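Side-chain contacts in anti-sigma-I factor RsgI3 (Clostridium thermocellum, PDB 6QE7), which probably holds the sigma factor SigI3 inactive and senses polysaccharide outside the cell, where the tandem PA14 domains of this chain bind pectin strongly: residues 178-183 with 192-197; 211-216 with 278-283; 220-223 with 228-231; 258-263 with 267-272. One frame throughout, in Å; residues are numbered along the deposited sequence.

Contact 1 of 4, residues 178-183 with 192-197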
# COMPACT_ATOMS: atom_id res chain seq x y z
N PHE A 178 -22.68 9.20 5.81
CA PHE A 178 -23.74 8.87 6.80
C PHE A 178 -24.66 10.07 6.98
O PHE A 178 -24.21 11.24 7.14
CB PHE A 178 -23.12 8.41 8.12
CG PHE A 178 -22.47 7.06 8.05
CD1 PHE A 178 -23.23 5.91 7.97
CD2 PHE A 178 -21.08 6.93 8.02
CE1 PHE A 178 -22.64 4.66 7.98
CE2 PHE A 178 -20.47 5.68 7.99
CZ PHE A 178 -21.26 4.55 7.94
N ASN A 179 -25.94 9.80 6.78
CA ASN A 179 -27.08 10.68 7.15
C ASN A 179 -27.85 9.90 8.22
O ASN A 179 -28.65 8.99 7.87
CB ASN A 179 -27.88 11.08 5.91
CG ASN A 179 -29.16 11.81 6.26
OD1 ASN A 179 -29.20 12.74 7.06
ND2 ASN A 179 -30.23 11.44 5.59
N TRP A 180 -27.52 10.09 9.49
CA TRP A 180 -28.16 9.27 10.56
C TRP A 180 -29.54 9.82 10.96
O TRP A 180 -30.40 8.97 11.24
CB TRP A 180 -27.23 9.12 11.74
CG TRP A 180 -26.14 8.14 11.47
CD1 TRP A 180 -26.26 6.83 11.12
CD2 TRP A 180 -24.74 8.42 11.52
NE1 TRP A 180 -25.03 6.27 10.99
CE2 TRP A 180 -24.08 7.21 11.26
CE3 TRP A 180 -23.99 9.57 11.76
CZ2 TRP A 180 -22.69 7.13 11.24
CZ3 TRP A 180 -22.62 9.49 11.74
CH2 TRP A 180 -21.97 8.28 11.50
N ASP A 181 -29.81 11.13 10.82
CA ASP A 181 -31.22 11.58 10.59
C ASP A 181 -32.06 11.24 11.82
O ASP A 181 -33.13 10.63 11.60
CB ASP A 181 -31.92 10.79 9.46
CG ASP A 181 -32.40 11.54 8.23
OD1 ASP A 181 -32.08 12.75 8.08
OD2 ASP A 181 -33.06 10.88 7.39
N LYS A 182 -31.46 11.44 13.02
CA LYS A 182 -32.03 11.33 14.40
C LYS A 182 -31.96 9.92 15.00
O LYS A 182 -32.04 9.87 16.25
CB LYS A 182 -33.47 11.84 14.49
CG LYS A 182 -33.72 12.72 15.71
CD LYS A 182 -32.81 13.95 15.71
CE LYS A 182 -32.38 14.38 17.10
NZ LYS A 182 -31.47 15.55 17.12
N ASP A 183 -31.87 8.82 14.21
CA ASP A 183 -31.66 7.42 14.69
C ASP A 183 -30.17 7.22 14.90
O ASP A 183 -29.48 6.75 13.97
CB ASP A 183 -32.21 6.37 13.72
CG ASP A 183 -33.51 6.84 13.07
OD1 ASP A 183 -33.44 7.66 12.10
OD2 ASP A 183 -34.57 6.42 13.56
N GLY A 192 -27.82 12.98 22.83
CA GLY A 192 -27.58 12.62 21.41
C GLY A 192 -26.11 12.78 21.05
O GLY A 192 -25.78 12.87 19.86
N LYS A 193 -25.28 12.84 22.11
CA LYS A 193 -23.84 13.19 22.05
C LYS A 193 -23.16 11.84 21.82
O LYS A 193 -23.30 10.91 22.67
CB LYS A 193 -23.34 13.95 23.30
CG LYS A 193 -23.46 15.47 23.25
CD LYS A 193 -23.28 16.23 24.61
CE LYS A 193 -24.16 17.48 24.68
NZ LYS A 193 -23.69 18.53 25.63
N PHE A 194 -22.46 11.72 20.70
CA PHE A 194 -21.63 10.54 20.38
C PHE A 194 -20.52 11.05 19.44
O PHE A 194 -20.51 12.23 18.98
CB PHE A 194 -22.49 9.41 19.81
CG PHE A 194 -22.87 9.58 18.36
CD1 PHE A 194 -23.99 10.28 17.99
CD2 PHE A 194 -22.01 9.12 17.36
CE1 PHE A 194 -24.29 10.47 16.65
CE2 PHE A 194 -22.32 9.30 16.02
CZ PHE A 194 -23.47 9.96 15.67
N SER A 195 -19.55 10.20 19.16
CA SER A 195 -18.39 10.60 18.31
C SER A 195 -17.86 9.33 17.63
O SER A 195 -18.19 8.18 18.11
CB SER A 195 -17.37 11.34 19.23
OG SER A 195 -17.00 10.51 20.33
N VAL A 196 -17.08 9.49 16.57
CA VAL A 196 -16.57 8.35 15.75
C VAL A 196 -15.14 8.67 15.32
O VAL A 196 -14.87 9.83 15.06
CB VAL A 196 -17.44 8.12 14.49
CG1 VAL A 196 -17.21 6.75 13.89
CG2 VAL A 196 -18.92 8.33 14.81
N ARG A 197 -14.29 7.65 15.29
CA ARG A 197 -12.93 7.71 14.68
C ARG A 197 -12.85 6.61 13.60
O ARG A 197 -13.13 5.49 13.91
CB ARG A 197 -11.80 7.50 15.68
CG ARG A 197 -10.45 7.43 14.97
CD ARG A 197 -9.25 7.31 15.87
NE ARG A 197 -9.25 8.32 16.93
CZ ARG A 197 -9.58 8.06 18.18
NH1 ARG A 197 -9.95 6.84 18.54
NH2 ARG A 197 -9.51 9.00 19.08
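Trp180 has its CG anti to the carbonyl carbon (chi1 -76°), while Phe194 puts its own CG between the backbone N and the carbonyl carbon (chi1 79°), and these two settings bring together a ring from the turn after strand 177-179 and one from the region of strand 193-202. The result is a T-shaped, edge-to-face pair. Phe194 presents its edge to the six-membered ring of Trp180, the centroids lie 5.7 Å apart, and the planes stand at 80°. Its leading atom is Phe194 CZ, 4.0 Å from Trp180 CE3 and equally far from CZ3, so a single carbon straddles one bond of the indole. The far face of the indole is backed by Phe178 from the same segment, whose CB sits 3.3 Å above the Trp180 plane, toward its rim. Trp180 is therefore held between a phenylalanine laid nearly flat beneath it and one coming in end-on. Just past the ring the chain reverses in a type I' turn from Trp180 to Asp183, closed by a weak Asp183 N to Trp180 O bond of 3.3 Å.

In the fold, strand 177-179 belongs to one sheet of the second PA14 beta sandwich and strand 193-202 to the other, so the aromatic pair bridges the two layers. Pro185, on the connecting loop, touches both rings, and Ala267 and Ile269 pack on the indole. No hydrogen bond links the segments: the hold is probably mostly dispersion, with some help from the weakly positive C-H edge of Phe194 meeting the electron-rich indole.

Contact 2 of 4, residues 211-216 with 278-283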
# COMPACT_ATOMS: atom_id res chain seq x y z
N THR A 211 -8.11 17.89 -2.77
CA THR A 211 -8.91 18.64 -1.78
C THR A 211 -9.87 17.65 -1.16
O THR A 211 -10.61 16.97 -1.92
CB THR A 211 -9.69 19.81 -2.39
OG1 THR A 211 -8.77 20.65 -3.05
CG2 THR A 211 -10.42 20.65 -1.36
N PHE A 212 -9.82 17.52 0.15
CA PHE A 212 -10.83 16.73 0.89
C PHE A 212 -11.84 17.73 1.41
O PHE A 212 -11.48 18.87 1.70
CB PHE A 212 -10.21 15.84 1.97
CG PHE A 212 -9.35 14.76 1.37
CD1 PHE A 212 -8.06 15.05 0.96
CD2 PHE A 212 -9.85 13.50 1.14
CE1 PHE A 212 -7.29 14.10 0.29
CE2 PHE A 212 -9.07 12.54 0.52
CZ PHE A 212 -7.79 12.85 0.10
N HIS A 213 -13.09 17.30 1.43
CA HIS A 213 -14.27 18.11 1.78
C HIS A 213 -15.04 17.32 2.82
O HIS A 213 -15.12 16.08 2.64
CB HIS A 213 -15.14 18.36 0.57
CG HIS A 213 -14.46 18.84 -0.65
ND1 HIS A 213 -14.48 20.17 -1.03
CD2 HIS A 213 -13.82 18.15 -1.64
CE1 HIS A 213 -13.85 20.29 -2.19
NE2 HIS A 213 -13.47 19.04 -2.59
N THR A 214 -15.43 17.97 3.92
CA THR A 214 -16.41 17.40 4.88
C THR A 214 -17.67 18.25 4.82
O THR A 214 -17.62 19.49 4.69
CB THR A 214 -15.87 17.21 6.29
OG1 THR A 214 -15.52 18.52 6.67
CG2 THR A 214 -14.70 16.25 6.39
N VAL A 215 -18.76 17.53 4.84
CA VAL A 215 -20.14 18.01 5.08
C VAL A 215 -20.59 17.31 6.36
O VAL A 215 -20.65 16.06 6.39
CB VAL A 215 -21.12 17.74 3.91
CG1 VAL A 215 -22.54 18.28 4.23
CG2 VAL A 215 -20.63 18.37 2.66
N ALA A 216 -20.90 18.10 7.40
CA ALA A 216 -21.09 17.54 8.74
C ALA A 216 -22.07 18.34 9.60
O ALA A 216 -21.89 19.55 9.67
CB ALA A 216 -19.72 17.55 9.35
N GLN A 278 -9.91 14.62 -10.68
CA GLN A 278 -10.97 13.91 -9.94
C GLN A 278 -12.17 14.82 -9.71
O GLN A 278 -12.04 15.76 -8.86
CB GLN A 278 -10.49 13.42 -8.56
CG GLN A 278 -11.61 12.72 -7.81
CD GLN A 278 -12.06 11.48 -8.53
OE1 GLN A 278 -11.36 10.47 -8.57
NE2 GLN A 278 -13.27 11.54 -9.07
N LYS A 279 -13.31 14.51 -10.34
CA LYS A 279 -14.58 15.26 -10.11
C LYS A 279 -15.10 14.97 -8.69
O LYS A 279 -15.00 13.80 -8.21
CB LYS A 279 -15.67 14.92 -11.14
CG LYS A 279 -15.87 15.93 -12.27
CD LYS A 279 -14.69 16.07 -13.23
CE LYS A 279 -14.35 17.51 -13.53
NZ LYS A 279 -12.90 17.65 -13.81
N LYS A 280 -15.61 16.01 -8.04
CA LYS A 280 -16.02 15.96 -6.61
C LYS A 280 -16.93 14.78 -6.39
O LYS A 280 -17.85 14.58 -7.16
CB LYS A 280 -16.69 17.23 -6.11
CG LYS A 280 -16.94 17.31 -4.59
CD LYS A 280 -16.78 18.72 -4.05
CE LYS A 280 -17.96 19.60 -4.35
NZ LYS A 280 -18.64 19.98 -3.10
N GLU A 281 -16.61 13.96 -5.39
CA GLU A 281 -17.46 12.82 -5.05
C GLU A 281 -17.21 12.45 -3.59
O GLU A 281 -16.12 12.76 -3.06
CB GLU A 281 -17.23 11.69 -6.06
CG GLU A 281 -15.79 11.16 -6.07
CD GLU A 281 -15.54 9.86 -6.83
OE1 GLU A 281 -16.43 9.43 -7.60
OE2 GLU A 281 -14.43 9.26 -6.65
N VAL A 282 -18.14 11.69 -3.02
CA VAL A 282 -17.89 10.92 -1.79
C VAL A 282 -16.66 10.01 -2.06
O VAL A 282 -16.64 9.33 -3.10
CB VAL A 282 -19.15 10.13 -1.37
CG1 VAL A 282 -18.86 9.24 -0.17
CG2 VAL A 282 -20.33 11.05 -1.05
N VAL A 283 -15.65 10.01 -1.19
CA VAL A 283 -14.51 9.08 -1.41
C VAL A 283 -15.08 7.67 -1.40
O VAL A 283 -15.79 7.28 -0.45
CB VAL A 283 -13.44 9.26 -0.36
CG1 VAL A 283 -12.28 8.36 -0.68
CG2 VAL A 283 -13.04 10.73 -0.23
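Lys280 sets its CD methylene over the imidazole of His213, and this is where the two segments press closest. Lys280 CD stands 3.7 Å from the ring centroid and only 13° off the normal, a CH-pi contact almost over the ring centre; its nearest ring atom is His213 NE2, 3.6 Å from that CD. Thr211 CG2 lies against the opposite face, toward the rim, so the imidazole is pinched between two aliphatic groups. Its rotation is fixed at the polar end as well, because NE2 is hydrogen-bonded to Ser274.

The outer side is looser. Lys280 is exposed, and its chain, bent from chi2 to chi4, carries the ammonium past the ring without gripping it. The inner part is buried but only just touches: Phe212, directed to the other side of the strand from His213, brings CE2 to 4.4 Å from Val283 CG2, while the same ring packs on Ile224 and Ile246 inside the PA14 sandwich.

Strands 208-216 and 281-282 are not neighbours; strand 268-274 runs between them and pairs with both, which explains why the nearest CA atoms, such as those of His213 and Val282, are 8.8 Å apart and why side chains must do the bridging. With Lys280 NZ about 4.7 Å from His213 ND1, the lysine charge would probably disfavour protonation of the ring, whose pi face meets the lysine CH2 while its edge keeps the polar bond to Ser274.

Contact 3 of 4, residues 220-223 with 228-231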
# COMPACT_ATOMS: atom_id res chain seq x y z
N VAL A 220 -15.68 18.02 13.12
CA VAL A 220 -14.83 17.11 12.29
C VAL A 220 -13.36 17.46 12.48
O VAL A 220 -13.00 18.65 12.63
CB VAL A 220 -15.21 17.18 10.81
CG1 VAL A 220 -16.52 16.49 10.55
CG2 VAL A 220 -15.28 18.60 10.31
N ARG A 221 -12.54 16.43 12.41
CA ARG A 221 -11.10 16.55 12.08
C ARG A 221 -10.74 15.51 11.02
O ARG A 221 -11.26 14.36 11.11
CB ARG A 221 -10.25 16.35 13.34
CG ARG A 221 -10.39 17.46 14.36
CD ARG A 221 -9.42 17.18 15.49
NE ARG A 221 -9.22 18.45 16.19
CZ ARG A 221 -9.54 18.66 17.45
NH1 ARG A 221 -10.07 17.69 18.19
NH2 ARG A 221 -9.31 19.84 17.99
N VAL A 222 -9.87 15.90 10.08
CA VAL A 222 -9.31 15.00 9.01
C VAL A 222 -7.79 15.15 8.94
O VAL A 222 -7.27 16.26 8.79
CB VAL A 222 -9.90 15.25 7.64
CG1 VAL A 222 -9.29 14.27 6.63
CG2 VAL A 222 -11.45 15.16 7.65
N TRP A 223 -7.13 14.03 9.12
CA TRP A 223 -5.70 13.83 8.81
C TRP A 223 -5.55 12.94 7.56
O TRP A 223 -6.23 11.90 7.46
CB TRP A 223 -5.06 13.11 9.96
CG TRP A 223 -4.95 13.87 11.23
CD1 TRP A 223 -3.86 14.52 11.73
CD2 TRP A 223 -5.97 13.94 12.22
NE1 TRP A 223 -4.14 14.99 12.98
CE2 TRP A 223 -5.42 14.64 13.33
CE3 TRP A 223 -7.25 13.43 12.30
CZ2 TRP A 223 -6.15 14.87 14.49
CZ3 TRP A 223 -8.00 13.70 13.45
CH2 TRP A 223 -7.44 14.37 14.53
N LEU A 228 -2.82 17.19 9.55
CA LEU A 228 -4.15 17.70 9.92
C LEU A 228 -4.54 18.68 8.85
O LEU A 228 -3.93 19.67 8.84
CB LEU A 228 -4.06 18.39 11.28
CG LEU A 228 -5.40 18.96 11.72
CD1 LEU A 228 -6.40 17.83 11.87
CD2 LEU A 228 -5.27 19.76 13.02
N ILE A 229 -5.53 18.41 8.02
CA ILE A 229 -5.88 19.33 6.92
C ILE A 229 -7.28 19.91 7.11
O ILE A 229 -7.63 20.80 6.32
CB ILE A 229 -5.73 18.61 5.56
CG1 ILE A 229 -6.71 17.44 5.42
CG2 ILE A 229 -4.29 18.17 5.38
CD1 ILE A 229 -6.96 17.05 3.97
N ILE A 230 -8.10 19.30 7.95
CA ILE A 230 -9.40 19.89 8.39
C ILE A 230 -9.50 19.86 9.91
O ILE A 230 -9.23 18.81 10.48
CB ILE A 230 -10.56 19.13 7.74
CG1 ILE A 230 -10.43 19.24 6.23
CG2 ILE A 230 -11.91 19.59 8.28
CD1 ILE A 230 -11.53 18.57 5.43
N ASP A 231 -9.90 20.98 10.55
CA ASP A 231 -10.01 21.06 12.04
C ASP A 231 -11.16 21.99 12.41
O ASP A 231 -10.95 23.15 12.57
CB ASP A 231 -8.68 21.51 12.62
CG ASP A 231 -8.54 21.36 14.13
OD1 ASP A 231 -9.37 20.66 14.73
OD2 ASP A 231 -7.54 21.89 14.67
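Arg221 and Asp231 form the salt bridge on this beta hairpin of strands 219-224 and 227-232, which is interrupted by a classic beta bulge. Their residues form a non-hydrogen-bonded backbone pair, the side chains run alongside each other, pointing the same way, and Arg221 NE reaches Asp231 OD1 at 2.7 Å. The bond is bent, 139° at the hydrogen, and comes in from above the carboxylate plane. Arg221 also makes a cation-pi contact with Trp233, giving its charge a second partner.

Next come the backbone bonds. Val222 N donates to Ile230 O at 3.0 Å, and Val222 O accepts twice, from Ile229 N at 2.9 Å and from Ile230 N at 3.3 Å. Two residues thus face one: the extra residue shifts the register by one, so that Trp223 comes to pair with Leu228.

Val222 and Ile230 lie side by side on the inner face, CB to CB 3.9 Å, where both meet Thr214 of the opposing sheet of the sandwich. Val220 extends this apolar patch, its CG2 4.1 Å from Ile230 CG2. On the other face, with Arg221 and Asp231, Leu228 crosses over the indole of Trp223. Chi1 of 179° puts the leucine CG anti to the backbone N, and chi2 of 62° then turns one methyl onto the ring: Leu228 CD1 is 3.8 Å from the centroid of the five-membered ring, and its closest indole atom is Trp223 CE2 at 3.6 Å.

Contact 4 of 4, residues 258-263 with 267-272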
# COMPACT_ATOMS: atom_id res chain seq x y z
N VAL A 258 -10.16 10.20 10.36
CA VAL A 258 -11.32 11.11 10.39
C VAL A 258 -11.97 10.94 11.78
O VAL A 258 -12.23 9.77 12.23
CB VAL A 258 -12.33 10.86 9.24
CG1 VAL A 258 -13.54 11.81 9.31
CG2 VAL A 258 -11.69 11.07 7.89
N GLU A 259 -12.24 12.07 12.42
CA GLU A 259 -12.95 12.16 13.73
C GLU A 259 -14.20 13.06 13.55
O GLU A 259 -14.15 14.13 12.88
CB GLU A 259 -12.02 12.60 14.86
CG GLU A 259 -10.99 11.57 15.33
CD GLU A 259 -9.92 12.01 16.35
OE1 GLU A 259 -9.78 13.22 16.60
OE2 GLU A 259 -9.18 11.14 16.81
N TYR A 260 -15.31 12.61 14.13
CA TYR A 260 -16.64 13.26 14.07
C TYR A 260 -17.21 13.30 15.50
O TYR A 260 -17.20 12.31 16.21
CB TYR A 260 -17.62 12.47 13.19
CG TYR A 260 -19.01 13.04 13.17
CD1 TYR A 260 -19.21 14.32 12.68
CD2 TYR A 260 -20.12 12.38 13.67
CE1 TYR A 260 -20.46 14.91 12.65
CE2 TYR A 260 -21.37 12.99 13.72
CZ TYR A 260 -21.55 14.26 13.19
OH TYR A 260 -22.76 14.92 13.15
N CYS A 261 -17.77 14.43 15.87
CA CYS A 261 -18.57 14.50 17.10
C CYS A 261 -19.91 15.17 16.77
O CYS A 261 -20.02 16.09 16.00
CB CYS A 261 -17.76 15.12 18.23
SG CYS A 261 -17.38 16.88 18.02
N ASN A 262 -20.93 14.56 17.28
CA ASN A 262 -22.30 15.08 17.33
C ASN A 262 -22.54 15.81 18.65
O ASN A 262 -22.16 15.28 19.72
CB ASN A 262 -23.23 13.88 17.27
CG ASN A 262 -24.52 14.35 16.69
OD1 ASN A 262 -24.45 14.91 15.59
ND2 ASN A 262 -25.60 14.22 17.46
N TYR A 263 -23.20 16.95 18.63
CA TYR A 263 -23.47 17.72 19.88
C TYR A 263 -24.99 17.72 20.20
O TYR A 263 -25.55 18.44 21.15
CB TYR A 263 -22.84 19.11 19.70
CG TYR A 263 -21.34 19.21 19.59
CD1 TYR A 263 -20.54 18.99 20.71
CD2 TYR A 263 -20.70 19.60 18.40
CE1 TYR A 263 -19.16 19.15 20.65
CE2 TYR A 263 -19.32 19.80 18.34
CZ TYR A 263 -18.55 19.58 19.48
OH TYR A 263 -17.19 19.72 19.52
N ALA A 267 -27.51 13.51 13.19
CA ALA A 267 -26.07 13.34 12.88
C ALA A 267 -25.92 13.14 11.37
O ALA A 267 -26.74 12.43 10.78
CB ALA A 267 -25.47 12.19 13.63
N PHE A 268 -24.87 13.69 10.80
CA PHE A 268 -24.56 13.63 9.36
C PHE A 268 -23.07 13.82 9.20
O PHE A 268 -22.59 14.80 9.75
CB PHE A 268 -25.28 14.76 8.63
CG PHE A 268 -25.31 14.76 7.13
CD1 PHE A 268 -24.23 15.23 6.40
CD2 PHE A 268 -26.45 14.35 6.44
CE1 PHE A 268 -24.28 15.26 5.01
CE2 PHE A 268 -26.51 14.40 5.05
CZ PHE A 268 -25.43 14.87 4.33
N ILE A 269 -22.41 12.95 8.45
CA ILE A 269 -21.04 13.25 7.96
C ILE A 269 -20.77 12.53 6.63
O ILE A 269 -21.00 11.28 6.53
CB ILE A 269 -20.01 12.91 9.05
CG1 ILE A 269 -18.57 13.19 8.56
CG2 ILE A 269 -20.25 11.48 9.51
CD1 ILE A 269 -17.55 13.07 9.60
N LYS A 270 -20.33 13.29 5.63
CA LYS A 270 -19.81 12.76 4.33
C LYS A 270 -18.35 13.21 4.21
O LYS A 270 -18.10 14.35 4.63
CB LYS A 270 -20.61 13.30 3.14
CG LYS A 270 -22.06 12.83 3.00
CD LYS A 270 -22.88 13.61 1.96
CE LYS A 270 -24.15 12.92 1.45
NZ LYS A 270 -24.84 12.05 2.45
N LEU A 271 -17.45 12.37 3.66
CA LEU A 271 -16.05 12.75 3.27
C LEU A 271 -16.00 12.66 1.75
O LEU A 271 -16.38 11.59 1.21
CB LEU A 271 -14.98 11.87 3.95
CG LEU A 271 -13.53 12.13 3.55
CD1 LEU A 271 -13.03 13.45 4.14
CD2 LEU A 271 -12.64 11.00 3.97
N LEU A 272 -15.74 13.79 1.12
CA LEU A 272 -15.63 13.90 -0.34
C LEU A 272 -14.19 14.21 -0.70
O LEU A 272 -13.51 14.82 0.13
CB LEU A 272 -16.55 15.03 -0.78
CG LEU A 272 -18.00 14.81 -0.33
CD1 LEU A 272 -18.36 15.75 0.82
CD2 LEU A 272 -18.95 14.94 -1.50
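Ile269 and Tyr260 pass each other head to tail, and their shapes interlock. Fully extended, with both torsions near 180°, Ile269 pushes its CD1 methyl into the hollow between Val258 and the root of Tyr260, 3.6 Å from Tyr260 CB and 4.2 Å from Val258 CG1. Behind this tip, the branch point Ile269 CB rides over the phenol face, 4.2 Å from the ring centroid. The ring's other face turns to the backbone N of Asn262, so Tyr260 is a slab with an aliphatic branch on one side and its own strand on the other.

Strands 254-263 and 268-274 belong to opposite sheets of the second PA14 beta sandwich. Their short segments run nearly antiparallel, 8.6 Å apart at the axes, and all the residues that touch are buried, making this part of the sandwich core. Val220 joins in by packing on Ile269.

Toward the chain reversal the layers close up. Ala267, a small bump, fits its CB into the corner made by the edge of Tyr260 and Asn262, 3.5 Å from Asn262 OD1; the amide nitrogen of Asn262 is bonded to Gly192 O and Glu265 O. The phenol tip reaches far enough to accept a weak hydrogen bond from Phe268 N to Tyr260 OH, 3.4 Å long. At the other end Val258 CG2 meets Leu271 CD2 at 4.0 Å, the two side chains crossing at an angle.

All four contacts lie in the second PA14 domain. From the N terminus, contact 1 comes first and closes the loop between 183 and 192 before any other opens. Contact 2 then opens at strand 208-216 and closes at 278-283, with 61 residues in between. Inside that long loop sit contact 3, the hairpin, and after it contact 4, which closes the short reversal between 263 and 267; the two are in series, and no contact crosses another. Contacts 1 and 4 each join the two sheets, contact 3 stays within one and contact 2 within the other. Contact 4 touches the other three: its strands hydrogen-bond to strands 177-179, 193-202, 208-216 and 219-224.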